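Local coordinates for protein ATP phosphoribosyltransferase (Thermotoga maritima, PDB 1O63) that probably catalyses the first step of histidine biosynthesis, the condensation of ATP with 5-phosphoribose 1-diphosphate to phosphoribosyl-ATP and diphosphate, at residues I106-P111 / L145-T150; T74-P79 / H173-P178. All coordinates share one frame; numbering follows the deposited sequence.

Interaction 1. Residues I106-P111 / L145-T150; sequences IATKFP and LIVDIT
I106 and A107 pair in parallel with L145 and I146, the short axes of 106-108 and 145-150 coming within 4.5 Å at 27°, with A107 N donating to L145 O and A107 O accepting from V147 N. The pair illustrates how one lobe of the type II periplasmic-binding-protein fold is built: strand 104-108 continues into helix 111-121, and the chain returns through strand 125-129 and helix 136-140 to lay strand 145-150 alongside. On one face of the sheet the I106 CG2 methyl meets V147 CG2 at 3.8 Å, with T114 of helix 111-121 touching both residues. On the other, A107 CB rests against I146 CG2 at 4.1 Å.

Beyond the paired backbone, T108 takes over. With OG1 anti to its own backbone N (chi1 179°), the hydroxyl gives its proton to V147 O at 2.9 Å and accepts from F110 N at 2.8 Å, closing an ST turn just before the helix. V147 O is thus gripped twice, since a water also donates to it. The same water accepts from K109 N and donates weakly to D148 OD1, tying the turn to the strand. F110 follows as the N-cap residue: its ring turns an edge to the D148 carboxylate, F110 CE1 lying 3.8 Å from D148 OD1, and F110 CZ touches I149 CD1 at 3.9 Å.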
ATOM      1  N   ILE A 106      -6.997   4.877 -17.014  1.00 25.26           N
ATOM      2  CA  ILE A 106      -7.045   5.589 -15.739  1.00 23.37           C
ATOM      3  C   ILE A 106      -6.156   4.857 -14.718  1.00 24.84           C
ATOM      4  O   ILE A 106      -6.457   3.700 -14.432  1.00 22.43           O
ATOM      5  CB  ILE A 106      -8.469   5.639 -15.158  1.00 22.52           C
ATOM      6  CG1 ILE A 106      -9.483   6.050 -16.241  1.00 24.86           C
ATOM      7  CG2 ILE A 106      -8.535   6.557 -13.960  1.00 17.70           C
ATOM      8  CD1 ILE A 106     -10.926   6.107 -15.771  1.00 27.05           C
ATOM      9  N   ALA A 107      -5.175   5.575 -14.194  1.00 22.82           N
ATOM     10  CA  ALA A 107      -4.317   5.062 -13.118  1.00 21.90           C
ATOM     11  C   ALA A 107      -4.957   5.416 -11.784  1.00 22.12           C
ATOM     12  O   ALA A 107      -5.538   6.495 -11.665  1.00 20.34           O
ATOM     13  CB  ALA A 107      -2.950   5.757 -13.158  1.00 19.84           C
ATOM     14  N   THR A 108      -4.837   4.514 -10.797  1.00 22.47           N
ATOM     15  CA  THR A 108      -5.466   4.837  -9.498  1.00 22.25           C
ATOM     16  C   THR A 108      -5.019   3.825  -8.447  1.00 21.89           C
ATOM     17  O   THR A 108      -4.617   2.712  -8.809  1.00 22.18           O
ATOM     18  CB  THR A 108      -7.005   4.740  -9.661  1.00 20.16           C
ATOM     19  OG1 THR A 108      -7.665   5.021  -8.430  1.00 17.47           O
ATOM     20  CG2 THR A 108      -7.402   3.326 -10.099  1.00 19.86           C
ATOM     21  N   LYS A 109      -5.133   4.185  -7.186  1.00 22.07           N
ATOM     22  CA  LYS A 109      -4.979   3.273  -6.067  1.00 23.66           C
ATOM     23  C   LYS A 109      -6.338   2.659  -5.697  1.00 24.31           C
ATOM     24  O   LYS A 109      -6.430   1.789  -4.811  1.00 23.00           O
ATOM     25  CB  LYS A 109      -4.484   3.993  -4.804  1.00 28.94           C
ATOM     26  CG  LYS A 109      -3.188   4.753  -4.994  1.00 35.99           C
ATOM     27  CD  LYS A 109      -2.530   5.054  -3.660  1.00 39.92           C
ATOM     28  CE  LYS A 109      -3.079   6.304  -3.048  1.00 43.93           C
ATOM     29  NZ  LYS A 109      -2.233   6.822  -1.929  1.00 46.74           N
ATOM     30  N   PHE A 110      -7.397   3.221  -6.277  1.00 20.44           N
ATOM     31  CA  PHE A 110      -8.762   2.741  -5.964  1.00 22.52           C
ATOM     32  C   PHE A 110      -9.470   2.171  -7.172  1.00 23.30           C
ATOM     33  O   PHE A 110     -10.341   2.804  -7.776  1.00 20.72           O
ATOM     34  CB  PHE A 110      -9.555   3.946  -5.399  1.00 17.65           C
ATOM     35  CG  PHE A 110      -8.724   4.696  -4.355  1.00 21.55           C
ATOM     36  CD1 PHE A 110      -8.039   5.828  -4.712  1.00 18.46           C
ATOM     37  CD2 PHE A 110      -8.664   4.248  -3.039  1.00 20.33           C
ATOM     38  CE1 PHE A 110      -7.298   6.548  -3.780  1.00 20.70           C
ATOM     39  CE2 PHE A 110      -7.941   4.956  -2.093  1.00 20.03           C
ATOM     40  CZ  PHE A 110      -7.216   6.073  -2.469  1.00 19.93           C
ATOM     41  N   PRO A 111      -9.119   0.940  -7.584  1.00 25.32           N
ATOM     42  CA  PRO A 111      -9.710   0.334  -8.753  1.00 25.88           C
ATOM     43  C   PRO A 111     -11.191   0.083  -8.670  1.00 24.90           C
ATOM     44  O   PRO A 111     -11.857   0.283  -9.715  1.00 25.70           O
ATOM     45  CB  PRO A 111      -8.887  -0.942  -8.986  1.00 26.51           C
ATOM     46  CG  PRO A 111      -8.272  -1.240  -7.659  1.00 25.46           C
ATOM     47  CD  PRO A 111      -8.105   0.076  -6.970  1.00 24.53           C
ATOM     48  N   LEU A 145      -5.818   9.644 -17.570  1.00 20.74           N
ATOM     49  CA  LEU A 145      -6.475  10.247 -16.451  1.00 20.36           C
ATOM     50  C   LEU A 145      -6.105   9.502 -15.146  1.00 20.34           C
ATOM     51  O   LEU A 145      -5.584   8.408 -15.185  1.00 21.37           O
ATOM     52  CB  LEU A 145      -8.021  10.140 -16.547  1.00 18.32           C
ATOM     53  CG  LEU A 145      -8.706  10.690 -17.793  1.00 24.59           C
ATOM     54  CD1 LEU A 145     -10.131  10.152 -17.944  1.00 20.93           C
ATOM     55  CD2 LEU A 145      -8.729  12.207 -17.813  1.00 25.28           C
ATOM     56  N   ILE A 146      -6.372  10.170 -14.028  1.00 20.64           N
ATOM     57  CA  ILE A 146      -6.211   9.485 -12.745  1.00 21.81           C
ATOM     58  C   ILE A 146      -7.475   9.666 -11.905  1.00 19.35           C
ATOM     59  O   ILE A 146      -8.258  10.573 -12.194  1.00 21.85           O
ATOM     60  CB  ILE A 146      -5.025   9.983 -11.913  1.00 21.15           C
ATOM     61  CG1 ILE A 146      -5.256  11.437 -11.521  1.00 22.67           C
ATOM     62  CG2 ILE A 146      -3.699   9.747 -12.666  1.00 19.02           C
ATOM     63  CD1 ILE A 146      -4.208  12.068 -10.640  1.00 26.74           C
ATOM     64  N   VAL A 147      -7.658   8.757 -10.958  1.00 18.51           N
ATOM     65  CA  VAL A 147      -8.715   8.936  -9.939  1.00 19.58           C
ATOM     66  C   VAL A 147      -7.944   8.898  -8.614  1.00 20.42           C
ATOM     67  O   VAL A 147      -7.283   7.895  -8.349  1.00 20.72           O
ATOM     68  CB  VAL A 147      -9.806   7.877  -9.982  1.00 20.00           C
ATOM     69  CG1 VAL A 147     -10.615   7.874  -8.694  1.00 19.82           C
ATOM     70  CG2 VAL A 147     -10.716   8.042 -11.186  1.00 18.20           C
ATOM     71  N   ASP A 148      -7.899  10.017  -7.907  1.00 20.25           N
ATOM     72  CA  ASP A 148      -7.057  10.057  -6.694  1.00 22.52           C
ATOM     73  C   ASP A 148      -7.591  11.061  -5.690  1.00 21.87           C
ATOM     74  O   ASP A 148      -8.484  11.862  -5.989  1.00 21.72           O
ATOM     75  CB  ASP A 148      -5.612  10.412  -7.062  1.00 22.29           C
ATOM     76  CG  ASP A 148      -4.589   9.996  -6.034  1.00 27.60           C
ATOM     77  OD1 ASP A 148      -4.939   9.279  -5.067  1.00 29.98           O
ATOM     78  OD2 ASP A 148      -3.409  10.381  -6.171  1.00 28.60           O
ATOM     79  N   ILE A 149      -7.008  11.046  -4.506  1.00 23.15           N
ATOM     80  CA  ILE A 149      -7.407  11.953  -3.434  1.00 22.80           C
ATOM     81  C   ILE A 149      -6.546  13.235  -3.523  1.00 25.71           C
ATOM     82  O   ILE A 149      -5.361  13.161  -3.813  1.00 24.51           O
ATOM     83  CB  ILE A 149      -7.130  11.331  -2.053  1.00 24.68           C
ATOM     84  CG1 ILE A 149      -7.938  10.044  -1.829  1.00 22.40           C
ATOM     85  CG2 ILE A 149      -7.379  12.319  -0.916  1.00 24.22           C
ATOM     86  CD1 ILE A 149      -7.493   9.402  -0.479  1.00 23.63           C
ATOM     87  N   THR A 150      -7.180  14.339  -3.219  1.00 27.11           N
ATOM     88  CA  THR A 150      -6.607  15.656  -3.118  1.00 29.13           C
ATOM     89  C   THR A 150      -7.258  16.380  -1.932  1.00 28.42           C
ATOM     90  O   THR A 150      -8.400  16.099  -1.587  1.00 27.46           O
ATOM     91  CB  THR A 150      -6.866  16.491  -4.401  1.00 30.25           C
ATOM     92  OG1 THR A 150      -6.199  17.752  -4.291  1.00 31.96           O
ATOM     93  CG2 THR A 150      -8.353  16.768  -4.583  1.00 31.41           C
TER
HETATM   94  O   HOH W   1      -5.190   6.902  -6.732  1.00 16.95           O

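Interaction 2. Residues T74-P79 / H173-P178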
ATOM      1  N   THR A  74     -18.042  -3.780   2.909  1.00 38.10           N
ATOM      2  CA  THR A  74     -18.176  -4.636   4.078  1.00 38.99           C
ATOM      3  C   THR A  74     -19.639  -4.638   4.548  1.00 39.16           C
ATOM      4  O   THR A  74     -20.435  -3.798   4.124  1.00 37.32           O
ATOM      5  CB  THR A  74     -17.341  -4.120   5.271  1.00 42.24           C
ATOM      6  OG1 THR A  74     -17.881  -2.864   5.685  1.00 42.91           O
ATOM      7  CG2 THR A  74     -15.874  -3.922   4.911  1.00 41.98           C
ATOM      8  N   SER A  75     -19.926  -5.480   5.532  1.00 38.23           N
ATOM      9  CA  SER A  75     -21.260  -5.501   6.122  1.00 40.67           C
ATOM     10  C   SER A  75     -21.302  -4.727   7.436  1.00 38.57           C
ATOM     11  O   SER A  75     -22.350  -4.677   8.098  1.00 40.42           O
ATOM     12  CB  SER A  75     -21.692  -6.961   6.381  1.00 44.09           C
ATOM     13  OG  SER A  75     -20.625  -7.615   7.081  1.00 47.00           O
ATOM     14  N   LEU A  76     -20.219  -4.093   7.827  1.00 35.54           N
ATOM     15  CA  LEU A  76     -20.122  -3.367   9.073  1.00 33.81           C
ATOM     16  C   LEU A  76     -21.155  -2.267   9.252  1.00 32.05           C
ATOM     17  O   LEU A  76     -21.572  -1.540   8.348  1.00 31.69           O
ATOM     18  CB  LEU A  76     -18.696  -2.804   9.253  1.00 32.32           C
ATOM     19  CG  LEU A  76     -17.571  -3.795   8.950  1.00 30.43           C
ATOM     20  CD1 LEU A  76     -16.252  -3.061   8.742  1.00 26.16           C
ATOM     21  CD2 LEU A  76     -17.471  -4.814  10.095  1.00 30.01           C
ATOM     22  N   ILE A  77     -21.515  -2.060  10.518  1.00 30.58           N
ATOM     23  CA  ILE A  77     -22.488  -1.069  10.937  1.00 28.77           C
ATOM     24  C   ILE A  77     -21.867   0.286  11.213  1.00 28.45           C
ATOM     25  O   ILE A  77     -20.870   0.380  11.932  1.00 26.50           O
ATOM     26  CB  ILE A  77     -23.132  -1.585  12.262  1.00 32.25           C
ATOM     27  CG1 ILE A  77     -23.963  -2.850  11.939  1.00 31.24           C
ATOM     28  CG2 ILE A  77     -23.977  -0.553  12.961  1.00 28.15           C
ATOM     29  CD1 ILE A  77     -24.201  -3.657  13.219  1.00 34.81           C
ATOM     30  N   GLN A  78     -22.499   1.351  10.727  1.00 27.44           N
ATOM     31  CA  GLN A  78     -22.041   2.705  11.006  1.00 27.20           C
ATOM     32  C   GLN A  78     -23.048   3.354  11.958  1.00 28.95           C
ATOM     33  O   GLN A  78     -24.165   3.658  11.496  1.00 28.05           O
ATOM     34  CB  GLN A  78     -21.984   3.551   9.718  1.00 27.31           C
ATOM     35  CG  GLN A  78     -20.865   3.183   8.764  1.00 29.77           C
ATOM     36  CD  GLN A  78     -20.703   4.206   7.635  1.00 31.05           C
ATOM     37  OE1 GLN A  78     -20.654   5.432   7.869  1.00 25.86           O
ATOM     38  NE2 GLN A  78     -20.618   3.685   6.431  1.00 29.96           N
ATOM     39  N   PRO A  79     -22.723   3.498  13.233  1.00 27.77           N
ATOM     40  CA  PRO A  79     -23.687   3.969  14.204  1.00 28.26           C
ATOM     41  C   PRO A  79     -24.044   5.425  13.990  1.00 27.92           C
ATOM     42  O   PRO A  79     -25.173   5.826  14.257  1.00 27.42           O
ATOM     43  CB  PRO A  79     -23.016   3.744  15.558  1.00 29.31           C
ATOM     44  CG  PRO A  79     -21.540   3.708  15.222  1.00 26.55           C
ATOM     45  CD  PRO A  79     -21.490   3.009  13.891  1.00 27.28           C
ATOM     46  N   HIS A 173     -15.258   7.673   9.236  1.00 22.80           N
ATOM     47  CA  HIS A 173     -16.515   6.974   9.542  1.00 21.04           C
ATOM     48  C   HIS A 173     -16.232   6.068  10.775  1.00 22.12           C
ATOM     49  O   HIS A 173     -15.081   5.667  10.891  1.00 21.43           O
ATOM     50  CB  HIS A 173     -16.905   6.044   8.399  1.00 21.63           C
ATOM     51  CG  HIS A 173     -17.207   6.720   7.097  1.00 22.65           C
ATOM     52  ND1 HIS A 173     -18.470   6.978   6.666  1.00 22.90           N
ATOM     53  CD2 HIS A 173     -16.365   7.214   6.148  1.00 23.03           C
ATOM     54  CE1 HIS A 173     -18.412   7.624   5.485  1.00 26.30           C
ATOM     55  NE2 HIS A 173     -17.138   7.769   5.162  1.00 23.18           N
ATOM     56  N   VAL A 174     -17.220   5.832  11.595  1.00 20.65           N
ATOM     57  CA  VAL A 174     -17.088   4.842  12.684  1.00 20.79           C
ATOM     58  C   VAL A 174     -17.828   3.575  12.246  1.00 22.01           C
ATOM     59  O   VAL A 174     -18.934   3.655  11.682  1.00 20.75           O
ATOM     60  CB  VAL A 174     -17.561   5.347  14.024  1.00 22.67           C
ATOM     61  CG1 VAL A 174     -18.972   5.922  13.939  1.00 22.58           C
ATOM     62  CG2 VAL A 174     -17.549   4.223  15.088  1.00 24.27           C
ATOM     63  N   VAL A 175     -17.189   2.416  12.415  1.00 21.32           N
ATOM     64  CA  VAL A 175     -17.742   1.150  11.958  1.00 21.44           C
ATOM     65  C   VAL A 175     -17.690   0.136  13.103  1.00 23.59           C
ATOM     66  O   VAL A 175     -16.749   0.179  13.904  1.00 21.51           O
ATOM     67  CB  VAL A 175     -17.037   0.566  10.737  1.00 23.02           C
ATOM     68  CG1 VAL A 175     -17.539   1.238   9.459  1.00 27.13           C
ATOM     69  CG2 VAL A 175     -15.519   0.645  10.835  1.00 21.83           C
ATOM     70  N   VAL A 176     -18.718  -0.694  13.220  1.00 21.86           N
ATOM     71  CA  VAL A 176     -18.798  -1.603  14.368  1.00 21.32           C
ATOM     72  C   VAL A 176     -18.929  -3.045  13.888  1.00 22.39           C
ATOM     73  O   VAL A 176     -19.717  -3.334  12.995  1.00 21.33           O
ATOM     74  CB  VAL A 176     -20.006  -1.256  15.261  1.00 23.33           C
ATOM     75  CG1 VAL A 176     -20.223  -2.266  16.383  1.00 18.58           C
ATOM     76  CG2 VAL A 176     -19.862   0.130  15.928  1.00 23.95           C
ATOM     77  N   ASN A 177     -18.208  -3.950  14.535  1.00 22.86           N
ATOM     78  CA  ASN A 177     -18.371  -5.395  14.248  1.00 24.35           C
ATOM     79  C   ASN A 177     -19.767  -5.801  14.713  1.00 25.45           C
ATOM     80  O   ASN A 177     -20.141  -5.616  15.871  1.00 25.51           O
ATOM     81  CB  ASN A 177     -17.286  -6.129  15.030  1.00 24.73           C
ATOM     82  CG  ASN A 177     -17.375  -7.633  15.062  1.00 27.64           C
ATOM     83  OD1 ASN A 177     -18.145  -8.259  14.339  1.00 27.90           O
ATOM     84  ND2 ASN A 177     -16.547  -8.228  15.917  1.00 28.63           N
ATOM     85  N   PRO A 178     -20.608  -6.302  13.821  1.00 26.91           N
ATOM     86  CA  PRO A 178     -21.961  -6.700  14.143  1.00 29.21           C
ATOM     87  C   PRO A 178     -22.090  -7.692  15.282  1.00 29.24           C
ATOM     88  O   PRO A 178     -23.070  -7.683  16.038  1.00 28.90           O
ATOM     89  CB  PRO A 178     -22.510  -7.298  12.854  1.00 29.95           C
ATOM     90  CG  PRO A 178     -21.377  -7.414  11.919  1.00 31.15           C
ATOM     91  CD  PRO A 178     -20.293  -6.490  12.387  1.00 28.90           C
TER
HETATM   92  O   HOH W   2     -19.532   7.108  10.212  1.00 25.23           O
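Q78 reaches along the strand end 173-176 and finishes at the ring of H173. Its CB lies 3.6 Å from V174 O. With CG anti to the carbonyl carbon (chi1 -72°), the next methylene also passes V174 O and runs beside V175, Q78 CG being 3.9 Å from V175 CG1. The extended chain then carries CD toward the imidazole, and Q78 OE1 accepts from H173 ND1 at 2.9 Å, while Q78 NE2 comes no closer than 3.9 Å to H173 ND1. Amide and ring planes are almost perpendicular. The N-H approaches from above the amide plane, 42° out of it, and not on a lone pair.

The backbone beneath joins the loop that leads from helix 66-71 into strand 81-94 to the end of strand 161-176 through a single antiparallel bridge, I77 with V176, of the hydrogen-bonded kind: V176 N donates to I77 O at 2.7 Å, while the return bond from I77 N is weak. V174 O, buried here, has no hydrogen-bond partner in the model, though Q78 CA makes a CA-H...O contact with it.

H173 NE2 bonds to T66 OG1, and L69 of helix 66-71 touches both Q78 and H173; an alanine here would probably leave Q78 OE1 and T66 OG1 without their imidazole mate and the glutamine tip freer to turn. L76 CB packs on V175 CB, and P79 CG presses on V174 CG1 at 3.6 Å.

How the interactions relate
Interactions 1 and 2 sit on opposite sides of the chain's centre, about 25 Å apart between centres, yet both reach the same sheet. Along the chain, the pairing of 106-111 with 145-150 is nested inside the loop closed by 74-79 and 173-178. The first is mostly buried: adjacent parallel strands share regular bonds and aliphatic faces, and polar groups gather where strand gives way to helix. The second is partly exposed: a loop without regular structure meets a strand end, with one bridge, proline contacts and an amide-imidazole bond. Strand 161-176 connects the two places, since I170 touches I149 of interaction 1 and H173-V176 supply the strand side of interaction 2; helix 66-71 likewise touches both.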